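Glutathione transferase (Phanerochaete chrysosporium, PDB 4F0C) probably conjugates or reduces substrates with glutathione as a Ure2p-like glutathione transferase of a wood-degrading fungus, and binds oxidized glutathione. Local coordinates at residues A[5-11]-A[30-36]. Numbering follows the deposited sequence.
With SO4 (sulfate ion), chain D.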
# COMPACT_ATOMS: atom_id res chain seq x y z
N LYS A 5 -2.12 26.12 -15.18
CA LYS A 5 -3.11 25.24 -14.58
C LYS A 5 -2.73 24.98 -13.13
O LYS A 5 -1.59 25.21 -12.73
CB LYS A 5 -3.20 23.96 -15.38
CG LYS A 5 -3.66 24.19 -16.83
CD LYS A 5 -3.94 22.84 -17.55
CE LYS A 5 -4.61 23.05 -18.94
NZ LYS A 5 -5.07 21.71 -19.43
N GLN A 6 -3.69 24.51 -12.34
CA GLN A 6 -3.42 24.32 -10.93
C GLN A 6 -2.37 23.27 -10.64
O GLN A 6 -1.50 23.48 -9.81
CB GLN A 6 -4.68 23.98 -10.13
CG GLN A 6 -4.35 23.75 -8.63
CD GLN A 6 -5.57 23.86 -7.73
OE1 GLN A 6 -6.70 23.93 -8.23
NE2 GLN A 6 -5.36 23.88 -6.41
N PHE A 7 -2.48 22.11 -11.29
CA PHE A 7 -1.65 20.96 -10.96
C PHE A 7 -0.79 20.55 -12.14
O PHE A 7 -1.21 20.69 -13.30
CB PHE A 7 -2.54 19.75 -10.59
CG PHE A 7 -3.43 20.00 -9.39
CD1 PHE A 7 -2.91 19.99 -8.09
CD2 PHE A 7 -4.78 20.27 -9.58
CE1 PHE A 7 -3.75 20.20 -6.97
CE2 PHE A 7 -5.63 20.48 -8.50
CZ PHE A 7 -5.11 20.47 -7.17
N THR A 8 0.40 20.04 -11.83
CA THR A 8 1.14 19.22 -12.78
C THR A 8 1.02 17.79 -12.28
O THR A 8 1.40 17.49 -11.12
CB THR A 8 2.63 19.58 -12.89
OG1 THR A 8 2.75 20.91 -13.37
CG2 THR A 8 3.37 18.64 -13.84
N LEU A 9 0.49 16.92 -13.13
CA LEU A 9 0.44 15.50 -12.83
C LEU A 9 1.52 14.79 -13.65
O LEU A 9 1.47 14.79 -14.88
CB LEU A 9 -0.93 14.89 -13.18
CG LEU A 9 -1.06 13.36 -13.05
CD1 LEU A 9 -0.76 12.85 -11.62
CD2 LEU A 9 -2.47 12.87 -13.52
N PHE A 10 2.50 14.19 -12.98
CA PHE A 10 3.46 13.37 -13.68
C PHE A 10 2.83 11.99 -13.83
O PHE A 10 2.47 11.34 -12.85
CB PHE A 10 4.79 13.31 -12.92
CG PHE A 10 5.50 14.64 -12.83
CD1 PHE A 10 6.26 15.11 -13.90
CD2 PHE A 10 5.41 15.42 -11.68
CE1 PHE A 10 6.93 16.32 -13.82
CE2 PHE A 10 6.09 16.64 -11.59
CZ PHE A 10 6.83 17.09 -12.68
N ASN A 11 2.65 11.59 -15.09
CA ASN A 11 1.90 10.41 -15.42
C ASN A 11 2.73 9.53 -16.37
O ASN A 11 3.87 9.86 -16.72
CB ASN A 11 0.55 10.85 -16.05
CG ASN A 11 -0.56 9.80 -15.91
OD1 ASN A 11 -0.32 8.68 -15.47
ND2 ASN A 11 -1.77 10.17 -16.30
N LEU A 30 -11.04 19.93 -11.81
CA LEU A 30 -9.82 20.69 -11.47
C LEU A 30 -8.88 20.82 -12.68
O LEU A 30 -8.84 19.94 -13.53
CB LEU A 30 -9.10 19.98 -10.32
CG LEU A 30 -9.85 20.05 -8.97
CD1 LEU A 30 -9.33 19.03 -7.92
CD2 LEU A 30 -9.80 21.48 -8.42
N SER A 31 -8.12 21.91 -12.75
CA SER A 31 -7.27 22.13 -13.92
C SER A 31 -5.88 21.50 -13.74
O SER A 31 -5.26 21.61 -12.68
CB SER A 31 -7.16 23.62 -14.24
OG SER A 31 -6.48 24.30 -13.21
N PHE A 32 -5.37 20.86 -14.78
CA PHE A 32 -4.08 20.18 -14.64
C PHE A 32 -3.40 19.97 -15.97
O PHE A 32 -4.05 19.71 -16.98
CB PHE A 32 -4.20 18.84 -13.86
CG PHE A 32 -4.99 17.74 -14.58
CD1 PHE A 32 -6.40 17.71 -14.53
CD2 PHE A 32 -4.33 16.70 -15.23
CE1 PHE A 32 -7.14 16.67 -15.16
CE2 PHE A 32 -5.05 15.66 -15.85
CZ PHE A 32 -6.46 15.65 -15.81
N GLU A 33 -2.08 20.10 -15.97
CA GLU A 33 -1.31 19.66 -17.13
C GLU A 33 -0.78 18.26 -16.81
O GLU A 33 -0.60 17.90 -15.63
CB GLU A 33 -0.15 20.61 -17.43
CG GLU A 33 0.88 20.61 -16.37
CD GLU A 33 2.23 21.19 -16.82
OE1 GLU A 33 3.10 21.34 -15.96
OE2 GLU A 33 2.42 21.48 -18.02
N THR A 34 -0.57 17.48 -17.86
CA THR A 34 -0.03 16.14 -17.71
C THR A 34 1.33 16.10 -18.35
O THR A 34 1.49 16.50 -19.49
CB THR A 34 -0.94 15.09 -18.36
OG1 THR A 34 -2.18 15.08 -17.66
CG2 THR A 34 -0.32 13.69 -18.22
N VAL A 35 2.31 15.62 -17.59
CA VAL A 35 3.65 15.41 -18.10
C VAL A 35 3.95 13.91 -18.07
O VAL A 35 3.97 13.30 -16.98
CB VAL A 35 4.69 16.13 -17.22
CG1 VAL A 35 6.11 15.80 -17.73
CG2 VAL A 35 4.44 17.66 -17.21
N TYR A 36 4.15 13.32 -19.24
CA TYR A 36 4.52 11.91 -19.30
C TYR A 36 6.02 11.76 -19.12
O TYR A 36 6.82 12.25 -19.93
CB TYR A 36 4.06 11.27 -20.61
CG TYR A 36 2.56 11.26 -20.77
CD1 TYR A 36 1.75 10.54 -19.88
CD2 TYR A 36 1.95 11.95 -21.82
CE1 TYR A 36 0.35 10.54 -20.03
CE2 TYR A 36 0.57 11.95 -21.98
CZ TYR A 36 -0.22 11.24 -21.09
OH TYR A 36 -1.59 11.25 -21.26
S SO4 D . -2.03 19.59 -20.96
O1 SO4 D . -1.70 18.36 -20.24
O2 SO4 D . -0.89 19.91 -21.80
O3 SO4 D . -3.21 19.36 -21.79
O4 SO4 D . -2.31 20.72 -20.08
O HOH W 1 -7.12 20.90 -17.23
O HOH W 2 -8.06 23.91 -10.72
O HOH W 3 -3.19 12.55 -17.19
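Phe-7 to Asn-11 and Phe-32 to Tyr-36 run parallel as the two strands of a beta-alpha-beta unit in the thioredoxin-like N-terminal domain of this glutathione transferase, and they illustrate how a strand at the edge of a sheet packs against its neighbour and a helix while its outer border meets water and ions. Helix 18-28 makes the crossover. Backbone bonds zip the strands together; Leu-9 N meets Glu-33 O at 2.9 Å in an almost straight bond (179°). Beside the helix the packing is close: CB of Phe-7 lies 3.8 Å from CB of Phe-32, and the Phe-32 side chain goes on to touch Leu-25 of that helix. The Phe-7 ring receives CB of Leu-30 at its edge, 4.0 Å from CE2, while CG of its neighbour Gln-6 sits over one face. On the other face of the sheet Glu-33, its CG between backbone N and carbonyl carbon (chi1 66°), runs alongside Thr-8, and OG1 of Thr-8 donates to the anti lone pair of OE1 at 2.6 Å. His-64 also bonds this hydroxyl. Valine at Thr-8 would probably leave the Glu-33 carboxylate without its hydroxyl mate and free to swing. The outer border of strand 32-36 is looser and polar: Lys-5 stretches across it, water bridges its NZ to Phe-32 N, and a sulfate, probably from the crystallisation liquor, takes NZ through O4 (3.0 Å) and Thr-34 N through O1 (2.8 Å).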